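Local coordinates for cytoplasmic export protein 1 (Saccharomyces cerevisiae, PDB 3VWA), which belongs to the nuclear tRNA export machinery, binds tRNA, and may collect it from export receptors at the nuclear pore complex and deliver aminoacylated tRNA to translation, at residues A45-P49 / E50-L54; A160-F163 / A164-R168; L490-V493 / N494-A497; R518-I521 / L522-Y526. One frame throughout, in Å; residues are numbered along the deposited sequence.

Contact 1: residues A45-P49 / E50-L54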
loop_
_atom_site.group_PDB
_atom_site.type_symbol
_atom_site.label_atom_id
_atom_site.label_comp_id
_atom_site.label_asym_id
_atom_site.label_seq_id
_atom_site.Cartn_x
_atom_site.Cartn_y
_atom_site.Cartn_z
ATOM N N ALA A 45 -26.008 12.353 -16.341
ATOM C CA ALA A 45 -26.323 13.702 -16.820
ATOM C C ALA A 45 -27.472 14.320 -16.071
ATOM O O ALA A 45 -28.516 13.674 -15.817
ATOM C CB ALA A 45 -26.681 13.686 -18.293
ATOM N N LYS A 46 -27.282 15.590 -15.749
ATOM C CA LYS A 46 -28.344 16.394 -15.189
ATOM C C LYS A 46 -29.059 16.977 -16.389
ATOM O O LYS A 46 -28.955 18.169 -16.669
ATOM C CB LYS A 46 -27.745 17.491 -14.326
ATOM C CG LYS A 46 -27.281 17.013 -12.961
ATOM C CD LYS A 46 -27.137 18.271 -12.115
ATOM C CE LYS A 46 -26.379 18.005 -10.836
ATOM N NZ LYS A 46 -25.796 19.297 -10.360
ATOM N N ARG A 47 -29.750 16.105 -17.121
ATOM C CA ARG A 47 -30.296 16.473 -18.417
ATOM C C ARG A 47 -31.513 17.378 -18.292
ATOM O O ARG A 47 -32.419 17.123 -17.512
ATOM C CB ARG A 47 -30.643 15.239 -19.239
ATOM C CG ARG A 47 -30.695 15.523 -20.747
ATOM C CD ARG A 47 -30.795 14.170 -21.431
ATOM N NE ARG A 47 -31.353 14.212 -22.778
ATOM C CZ ARG A 47 -31.519 13.110 -23.509
ATOM N NH1 ARG A 47 -31.128 11.918 -23.043
ATOM N NH2 ARG A 47 -32.062 13.186 -24.697
ATOM N N SER A 48 -31.519 18.443 -19.063
ATOM C CA SER A 48 -32.612 19.392 -19.012
ATOM C C SER A 48 -32.692 19.999 -20.392
ATOM O O SER A 48 -31.785 19.780 -21.222
ATOM C CB SER A 48 -32.406 20.438 -17.879
ATOM O OG SER A 48 -31.658 21.563 -18.298
ATOM N N PRO A 49 -33.787 20.720 -20.675
ATOM C CA PRO A 49 -33.931 21.418 -21.961
ATOM C C PRO A 49 -32.750 22.350 -22.342
ATOM O O PRO A 49 -32.330 22.375 -23.499
ATOM C CB PRO A 49 -35.231 22.212 -21.764
ATOM C CG PRO A 49 -36.013 21.341 -20.838
ATOM C CD PRO A 49 -35.001 20.847 -19.850
ATOM N N GLU A 50 -32.218 23.093 -21.382
ATOM C CA GLU A 50 -31.098 24.016 -21.650
ATOM C C GLU A 50 -29.717 23.350 -21.901
ATOM O O GLU A 50 -28.938 23.818 -22.716
ATOM C CB GLU A 50 -30.996 25.028 -20.509
ATOM C CG GLU A 50 -31.716 24.577 -19.250
ATOM C CD GLU A 50 -30.972 24.939 -17.982
ATOM O OE1 GLU A 50 -29.856 25.504 -18.088
ATOM O OE2 GLU A 50 -31.506 24.646 -16.882
ATOM N N ASN A 51 -29.405 22.258 -21.220
ATOM C CA ASN A 51 -28.090 21.662 -21.434
ATOM C C ASN A 51 -28.118 20.465 -22.391
ATOM O O ASN A 51 -27.083 19.888 -22.701
ATOM C CB ASN A 51 -27.467 21.269 -20.113
ATOM C CG ASN A 51 -28.293 20.273 -19.363
ATOM O OD1 ASN A 51 -28.761 19.282 -19.939
ATOM N ND2 ASN A 51 -28.503 20.523 -18.071
ATOM N N GLU A 52 -29.309 20.130 -22.878
ATOM C CA GLU A 52 -29.512 18.919 -23.645
ATOM C C GLU A 52 -28.533 18.772 -24.820
ATOM O O GLU A 52 -28.001 17.707 -25.040
ATOM C CB GLU A 52 -30.956 18.857 -24.136
ATOM C CG GLU A 52 -31.686 17.574 -23.744
ATOM C CD GLU A 52 -32.180 16.865 -24.972
ATOM O OE1 GLU A 52 -32.240 17.516 -26.031
ATOM O OE2 GLU A 52 -32.466 15.664 -24.909
ATOM N N SER A 53 -28.266 19.840 -25.554
ATOM C CA SER A 53 -27.281 19.733 -26.644
ATOM C C SER A 53 -25.828 19.442 -26.189
ATOM O O SER A 53 -25.061 18.717 -26.848
ATOM C CB SER A 53 -27.293 21.000 -27.468
ATOM O OG SER A 53 -26.419 20.813 -28.553
ATOM N N LEU A 54 -25.461 20.042 -25.066
ATOM C CA LEU A 54 -24.155 19.831 -24.437
ATOM C C LEU A 54 -24.021 18.345 -24.020
ATOM O O LEU A 54 -23.049 17.669 -24.383
ATOM C CB LEU A 54 -24.061 20.778 -23.225
ATOM C CG LEU A 54 -23.426 22.180 -23.419
ATOM C CD1 LEU A 54 -23.263 22.662 -24.857
ATOM C CD2 LEU A 54 -24.087 23.243 -22.580
#
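Between Lys46 and Glu52 the backbone leaves strand 39-45 through an inverse gamma turn centred on Lys46, passes Pro49, and curls into helix 52-64. Asn51 lies inside this curl and joins two points of the incoming chain through its amide. Its ND2 donates to Lys46 O over 2.8 Å, almost straight in line with that carbonyl, while Asn51 OD1 accepts from Ser48 N at 3.0 Å, the donor standing 33° from the amide carbonyl plane. The first torsion of Asn51 (chi1 60°) folds the amide back onto residues 46-48. The aliphatic part and amine of Lys46 lead elsewhere, NZ bonding to Thr23 O.

Arg47 and Glu52 form a salt bridge. The guanidinium comes side-on: NE (2.8 Å) and NH2 (2.5 Å) both reach the single oxygen Glu52 OE2, which lies in the guanidinium plane. The side chain is extended from CG to NE, CG being anti to the backbone N (chi1 -158°), and CG also lies 3.8 Å from Glu52 CG. The remaining nitrogen, NH1, bonds to Thr84 OG1 and Asp78 O, so all three nitrogens have partners and the flat group is held from more than one direction. With an alanine here, Glu52 OE2 would probably be left without its charged mate, its carboxylate freer to turn, and the link to Asp78 and Thr84 lost. This link from a strand to the helix after it is consistent with the junction before the C helix in the small lobe of a kinase-like domain.

Contact 2: residues A160-F163 / A164-R168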
loop_
_atom_site.group_PDB
_atom_site.type_symbol
_atom_site.label_atom_id
_atom_site.label_comp_id
_atom_site.label_asym_id
_atom_site.label_seq_id
_atom_site.Cartn_x
_atom_site.Cartn_y
_atom_site.Cartn_z
ATOM N N ALA A 160 -16.296 29.194 -36.212
ATOM C CA ALA A 160 -15.998 29.933 -34.995
ATOM C C ALA A 160 -17.270 30.485 -34.365
ATOM O O ALA A 160 -17.461 30.435 -33.131
ATOM C CB ALA A 160 -15.054 31.085 -35.316
ATOM N N PHE A 161 -18.129 31.041 -35.222
ATOM C CA PHE A 161 -19.350 31.685 -34.766
ATOM C C PHE A 161 -20.231 30.677 -34.012
ATOM O O PHE A 161 -20.655 30.913 -32.887
ATOM C CB PHE A 161 -20.106 32.301 -35.953
ATOM C CG PHE A 161 -21.355 33.043 -35.553
ATOM C CD1 PHE A 161 -22.593 32.387 -35.515
ATOM C CD2 PHE A 161 -21.296 34.394 -35.191
ATOM C CE1 PHE A 161 -23.746 33.064 -35.128
ATOM C CE2 PHE A 161 -22.453 35.078 -34.812
ATOM C CZ PHE A 161 -23.673 34.412 -34.779
ATOM N N GLU A 162 -20.468 29.541 -34.645
ATOM C CA GLU A 162 -21.293 28.462 -34.098
ATOM C C GLU A 162 -20.750 27.979 -32.717
ATOM O O GLU A 162 -21.496 27.875 -31.723
ATOM C CB GLU A 162 -21.330 27.343 -35.153
ATOM C CG GLU A 162 -22.385 26.272 -34.976
ATOM C CD GLU A 162 -22.007 25.342 -33.856
ATOM O OE1 GLU A 162 -20.899 24.758 -33.906
ATOM O OE2 GLU A 162 -22.803 25.233 -32.913
ATOM N N PHE A 163 -19.438 27.745 -32.663
ATOM C CA PHE A 163 -18.786 27.249 -31.460
ATOM C C PHE A 163 -18.880 28.256 -30.288
ATOM O O PHE A 163 -19.125 27.885 -29.159
ATOM C CB PHE A 163 -17.317 26.910 -31.773
ATOM C CG PHE A 163 -16.525 26.517 -30.550
ATOM C CD1 PHE A 163 -16.341 25.169 -30.216
ATOM C CD2 PHE A 163 -16.021 27.487 -29.701
ATOM C CE1 PHE A 163 -15.651 24.806 -29.055
ATOM C CE2 PHE A 163 -15.342 27.128 -28.548
ATOM C CZ PHE A 163 -15.152 25.789 -28.235
ATOM N N ALA A 164 -18.661 29.526 -30.589
ATOM C CA ALA A 164 -18.771 30.583 -29.615
ATOM C C ALA A 164 -20.119 30.615 -28.862
ATOM O O ALA A 164 -20.132 30.923 -27.670
ATOM C CB ALA A 164 -18.474 31.921 -30.283
ATOM N N SER A 165 -21.237 30.275 -29.516
ATOM C CA SER A 165 -22.558 30.296 -28.841
ATOM C C SER A 165 -22.685 29.143 -27.845
ATOM O O SER A 165 -23.074 29.351 -26.682
ATOM C CB SER A 165 -23.740 30.304 -29.839
ATOM O OG SER A 165 -23.248 30.217 -31.153
ATOM N N ARG A 166 -22.323 27.948 -28.310
ATOM C CA ARG A 166 -22.192 26.789 -27.451
ATOM C C ARG A 166 -21.271 27.115 -26.288
ATOM O O ARG A 166 -21.652 26.989 -25.126
ATOM C CB ARG A 166 -21.697 25.597 -28.267
ATOM C CG ARG A 166 -22.680 25.263 -29.357
ATOM C CD ARG A 166 -22.547 23.866 -29.937
ATOM N NE ARG A 166 -21.568 23.794 -31.015
ATOM C CZ ARG A 166 -20.373 23.217 -30.905
ATOM N NH1 ARG A 166 -19.548 23.203 -31.955
ATOM N NH2 ARG A 166 -19.991 22.649 -29.750
ATOM N N ALA A 167 -20.091 27.610 -26.604
ATOM C CA ALA A 167 -19.137 27.940 -25.570
ATOM C C ALA A 167 -19.706 28.925 -24.540
ATOM O O ALA A 167 -19.561 28.702 -23.344
ATOM C CB ALA A 167 -17.857 28.464 -26.182
ATOM N N ARG A 168 -20.380 29.978 -25.015
ATOM C CA ARG A 168 -21.122 30.883 -24.148
ATOM C C ARG A 168 -22.206 30.156 -23.315
ATOM O O ARG A 168 -22.282 30.317 -22.101
ATOM C CB ARG A 168 -21.727 32.034 -24.969
#
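Ala164 N donates to Ala160 O at 3.0 Å, the i to i+4 bond of an alpha helix, within helix 160-174 of the kinase-like domain; the pattern is weak at Ser165 and regular again at Ala167. Ser165 comes next. Its OG also donates to a main-chain carbonyl, Glu162 O, at 3.0 Å, from above the carbonyl plane rather than along a lone pair, while Ser165 N makes weak bonds to Phe161 O and Glu162 O.

Arg166 carries the main side-chain contact, an i to i+4 salt bridge with Glu162. It approaches side-on: Arg166 NE meets Glu162 OE2 at 2.7 Å and Arg166 NH1 meets Glu162 OE1 at 2.8 Å, each on the syn lone pair of its oxygen. The guanidinium and carboxylate planes are 12° apart, so the two groups form one nearly flat pair. The bend of the arginine at chi3 (-86°) brings its head back alongside Glu162. NH1 has a further bond to Ser153 OG, which ties the helix to strand 153-154.

Ala167 closes the turn with its N on Phe163 O. Phe163 also touches Pro183; its CE2 lies 3.7 Å from Ala167 CB.

Contact 3: residues L490-V493 / N494-A497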
loop_
_atom_site.group_PDB
_atom_site.type_symbol
_atom_site.label_atom_id
_atom_site.label_comp_id
_atom_site.label_asym_id
_atom_site.label_seq_id
_atom_site.Cartn_x
_atom_site.Cartn_y
_atom_site.Cartn_z
ATOM N N LEU A 490 2.058 -15.751 38.540
ATOM C CA LEU A 490 1.511 -16.992 37.916
ATOM C C LEU A 490 1.641 -18.224 38.815
ATOM O O LEU A 490 1.174 -19.316 38.456
ATOM C CB LEU A 490 2.190 -17.283 36.587
ATOM C CG LEU A 490 2.308 -16.136 35.585
ATOM C CD1 LEU A 490 3.147 -16.525 34.382
ATOM C CD2 LEU A 490 0.914 -15.662 35.145
ATOM N N PHE A 491 2.300 -18.043 39.964
ATOM C CA PHE A 491 2.434 -19.099 40.971
ATOM C C PHE A 491 1.652 -18.755 42.228
ATOM O O PHE A 491 1.962 -17.724 42.964
ATOM C CB PHE A 491 3.912 -19.317 41.349
ATOM C CG PHE A 491 4.797 -19.616 40.175
ATOM C CD1 PHE A 491 4.544 -20.692 39.352
ATOM C CD2 PHE A 491 5.913 -18.833 39.926
ATOM C CE1 PHE A 491 5.374 -20.952 38.264
ATOM C CE2 PHE A 491 6.775 -19.114 38.871
ATOM C CZ PHE A 491 6.498 -20.169 38.028
ATOM N N ASP A 492 0.634 -19.572 42.499
ATOM C CA ASP A 492 -0.068 -19.435 43.780
ATOM C C ASP A 492 0.836 -20.009 44.897
ATOM O O ASP A 492 1.899 -20.598 44.614
ATOM C CB ASP A 492 -1.403 -20.164 43.773
ATOM C CG ASP A 492 -1.238 -21.657 43.508
ATOM O OD1 ASP A 492 -0.133 -22.212 43.705
ATOM O OD2 ASP A 492 -2.222 -22.310 43.153
ATOM N N VAL A 493 0.445 -19.817 46.157
ATOM C CA VAL A 493 1.387 -20.068 47.244
ATOM C C VAL A 493 1.598 -21.528 47.382
ATOM O O VAL A 493 2.626 -21.965 47.847
ATOM C CB VAL A 493 0.989 -19.481 48.627
ATOM C CG1 VAL A 493 1.314 -17.989 48.706
ATOM C CG2 VAL A 493 -0.475 -19.791 48.960
ATOM N N ASN A 494 0.593 -22.287 47.008
ATOM C CA ASN A 494 0.745 -23.701 46.990
ATOM C C ASN A 494 1.876 -24.197 46.073
ATOM O O ASN A 494 2.643 -25.069 46.422
ATOM C CB ASN A 494 -0.558 -24.304 46.541
ATOM C CG ASN A 494 -0.760 -25.641 47.143
ATOM O OD1 ASN A 494 -0.466 -26.668 46.523
ATOM N ND2 ASN A 494 -1.195 -25.644 48.403
ATOM N N THR A 495 1.958 -23.636 44.883
ATOM C CA THR A 495 2.988 -24.071 43.958
ATOM C C THR A 495 4.348 -23.560 44.426
ATOM O O THR A 495 5.306 -24.273 44.379
ATOM C CB THR A 495 2.653 -23.589 42.543
ATOM O OG1 THR A 495 1.306 -24.003 42.265
ATOM C CG2 THR A 495 3.684 -24.149 41.513
ATOM N N ILE A 496 4.396 -22.336 44.937
ATOM C CA ILE A 496 5.591 -21.814 45.548
ATOM C C ILE A 496 6.174 -22.793 46.559
ATOM O O ILE A 496 7.341 -23.171 46.447
ATOM C CB ILE A 496 5.342 -20.403 46.161
ATOM C CG1 ILE A 496 5.224 -19.389 44.994
ATOM C CG2 ILE A 496 6.485 -19.989 47.097
ATOM C CD1 ILE A 496 4.291 -18.239 45.349
ATOM N N ALA A 497 5.350 -23.200 47.514
ATOM C CA ALA A 497 5.682 -24.110 48.593
ATOM C C ALA A 497 5.970 -25.540 48.148
ATOM O O ALA A 497 6.847 -26.191 48.741
ATOM C CB ALA A 497 4.510 -24.132 49.563
#
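Asp492 sits at the N-cap of helix 493-504, and its OD1 accepts the capping bond from Thr495 N at 2.8 Å and a second bond from Thr495 OG1 at 2.7 Å. The N-H comes nearly in line with the C-O bond, whereas the hydroxyl approaches on the syn side, 33° out of the carboxylate plane. These two grips restrict rotation of the carboxylate. Asp492 is turned to meet them by its first torsion (chi1 60°), which swings the carboxylate over the start of the helix. The first turn proper follows from the main chain: Ile496 N reaches Asp492 O at 3.1 Å with an almost straight N-H (174°), and Ala497 N donates to Val493 O.

Around this polar core lies an apolar pair spanning the cap. Phe491, just before the N-cap, sets CB 3.9 Å from Ile496 CG1, a hydrophobic staple, and its side chain crosses that of Thr495 at about a right angle, Phe491 CD1 lying 4.2 Å from Thr495 CG2. Residues 494-497 open the HEAT repeat that spans 494-530. Farther out, Phe491 O accepts from Lys529 NZ of helix 513-536. Phe491 reaches two helices, touching Ser458 and Leu461 of helix 454-469 and Tyr526 of helix 513-536, where Ile496 also packs.

Contact 4: residues R518-I521 / L522-Y526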
loop_
_atom_site.group_PDB
_atom_site.type_symbol
_atom_site.label_atom_id
_atom_site.label_comp_id
_atom_site.label_asym_id
_atom_site.label_seq_id
_atom_site.Cartn_x
_atom_site.Cartn_y
_atom_site.Cartn_z
ATOM N N ARG A 518 21.102 -11.287 43.024
ATOM C CA ARG A 518 19.711 -11.233 42.505
ATOM C C ARG A 518 18.856 -12.354 43.031
ATOM O O ARG A 518 17.697 -12.147 43.270
ATOM C CB ARG A 518 19.642 -11.171 40.980
ATOM C CG ARG A 518 20.535 -10.054 40.431
ATOM C CD ARG A 518 20.448 -9.957 38.926
ATOM N NE ARG A 518 21.116 -8.743 38.477
ATOM C CZ ARG A 518 20.986 -8.252 37.259
ATOM N NH1 ARG A 518 20.228 -8.885 36.386
ATOM N NH2 ARG A 518 21.621 -7.144 36.916
ATOM N N ALA A 519 19.430 -13.533 43.259
ATOM C CA ALA A 519 18.603 -14.668 43.660
ATOM C C ALA A 519 18.084 -14.416 45.055
ATOM O O ALA A 519 16.987 -14.855 45.404
ATOM C CB ALA A 519 19.398 -15.954 43.643
ATOM N N LYS A 520 18.922 -13.800 45.893
ATOM C CA LYS A 520 18.522 -13.528 47.278
ATOM C C LYS A 520 17.298 -12.588 47.325
ATOM O O LYS A 520 16.361 -12.798 48.094
ATOM C CB LYS A 520 19.685 -12.964 48.113
ATOM C CG LYS A 520 19.282 -12.696 49.557
ATOM C CD LYS A 520 20.481 -12.611 50.502
ATOM C CE LYS A 520 20.688 -11.184 50.967
ATOM N NZ LYS A 520 19.606 -10.760 51.891
ATOM N N ILE A 521 17.294 -11.590 46.452
ATOM C CA ILE A 521 16.252 -10.590 46.475
ATOM C C ILE A 521 14.961 -11.233 45.956
ATOM O O ILE A 521 13.906 -11.016 46.466
ATOM C CB ILE A 521 16.677 -9.343 45.668
ATOM C CG1 ILE A 521 17.884 -8.638 46.323
ATOM C CG2 ILE A 521 15.520 -8.366 45.568
ATOM C CD1 ILE A 521 18.538 -7.533 45.447
ATOM N N LEU A 522 15.089 -12.073 44.947
ATOM C CA LEU A 522 13.978 -12.785 44.366
ATOM C C LEU A 522 13.360 -13.746 45.352
ATOM O O LEU A 522 12.148 -13.765 45.573
ATOM C CB LEU A 522 14.570 -13.570 43.206
ATOM C CG LEU A 522 13.763 -13.925 41.961
ATOM C CD1 LEU A 522 13.988 -15.392 41.613
ATOM C CD2 LEU A 522 12.308 -13.466 41.893
ATOM N N PHE A 523 14.217 -14.566 45.950
ATOM C CA PHE A 523 13.834 -15.491 46.988
ATOM C C PHE A 523 13.014 -14.858 48.099
ATOM O O PHE A 523 11.985 -15.425 48.530
ATOM C CB PHE A 523 15.124 -16.059 47.588
ATOM C CG PHE A 523 14.927 -17.290 48.431
ATOM C CD1 PHE A 523 14.203 -18.392 47.941
ATOM C CD2 PHE A 523 15.491 -17.380 49.711
ATOM C CE1 PHE A 523 14.036 -19.549 48.717
ATOM C CE2 PHE A 523 15.335 -18.532 50.481
ATOM C CZ PHE A 523 14.626 -19.646 49.972
ATOM N N GLU A 524 13.481 -13.717 48.613
ATOM C CA GLU A 524 12.757 -13.038 49.716
ATOM C C GLU A 524 11.377 -12.632 49.284
ATOM O O GLU A 524 10.406 -12.736 50.037
ATOM C CB GLU A 524 13.434 -11.724 50.149
ATOM C CG GLU A 524 14.918 -11.779 50.290
ATOM C CD GLU A 524 15.363 -12.038 51.695
ATOM O OE1 GLU A 524 16.396 -11.432 52.103
ATOM O OE2 GLU A 524 14.690 -12.847 52.375
ATOM N N GLU A 525 11.287 -12.110 48.073
ATOM C CA GLU A 525 9.981 -11.689 47.592
ATOM C C GLU A 525 9.012 -12.918 47.493
ATOM O O GLU A 525 7.822 -12.817 47.819
ATOM C CB GLU A 525 10.169 -10.938 46.267
ATOM C CG GLU A 525 8.861 -10.585 45.554
ATOM C CD GLU A 525 9.069 -9.992 44.169
ATOM O OE1 GLU A 525 8.018 -9.733 43.519
ATOM O OE2 GLU A 525 10.253 -9.757 43.739
ATOM N N TYR A 526 9.532 -14.101 47.126
ATOM C CA TYR A 526 8.660 -15.291 47.052
ATOM C C TYR A 526 8.312 -15.800 48.443
ATOM O O TYR A 526 7.195 -16.251 48.680
ATOM C CB TYR A 526 9.361 -16.421 46.282
ATOM C CG TYR A 526 9.072 -16.441 44.784
ATOM C CD1 TYR A 526 8.229 -17.408 44.238
ATOM C CD2 TYR A 526 9.680 -15.530 43.927
ATOM C CE1 TYR A 526 7.973 -17.452 42.848
ATOM C CE2 TYR A 526 9.460 -15.558 42.549
ATOM C CZ TYR A 526 8.628 -16.531 41.999
ATOM O OH TYR A 526 8.426 -16.534 40.636
#
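Lys520 and Glu524 run alongside each other on one flank of helix 513-536, four residues apart. From the backbone, Glu524 CB sits 3.8 Å from Ile521 O. The next atom, CG, falls anti to the carbonyl carbon, over the preceding turn, but its separation from Lys520 O is too short in the model to be trusted. A bend at chi2 (-95°) then carries CD and the carboxylate along the lysine; OE1 is the oxygen that touches it, 4.1 Å from Lys520 CG. At the tip, Glu524 OE1 meets Lys520 NZ at 3.3 Å, a weak bond within a salt bridge; the ammonium gets there because its own chain bends at chi3 and chi4. With an alanine in place of Glu524, Lys520 NZ would probably be left without this weak partner and freer to turn.

Along the main chain, regular helix bonds run from Leu522 N to Arg518 O (3.1 Å) and from Phe523 N to Ala519 O (2.8 Å). On the buried face, Leu522 packs on Leu481, Leu484 and Ile504, and Tyr526 OH bonds to Leu484 O. Helix 513-536 thus sets its apolar face on helices 474-487 and 493-504, as in the helical-hairpin stacking of HEAT repeats; residues 518-526 lie within the HEAT repeat 494-530.

Overall arrangement
The four contacts fall into two pairs at opposite ends of an elongated chain. Contacts 1 and 2 lie in the kinase-like part, their centres about 17 Å apart and their nearest atoms about 5 Å apart; Leu54 links the two helices by packing on Ser169, Tyr170 and Ile173 of helix 160-174. Contacts 3 and 4 lie at the HEAT end, about 15 Å between centres, and touch directly: Tyr526 OH is 3.5 Å from Phe491 CD2, and Tyr526 CD1 is 3.7 Å from Ile496 CG1. The centres of contacts 1 and 2 lie about 83 to 94 Å from those of contacts 3 and 4, with nearest atoms about 63 to 81 Å apart.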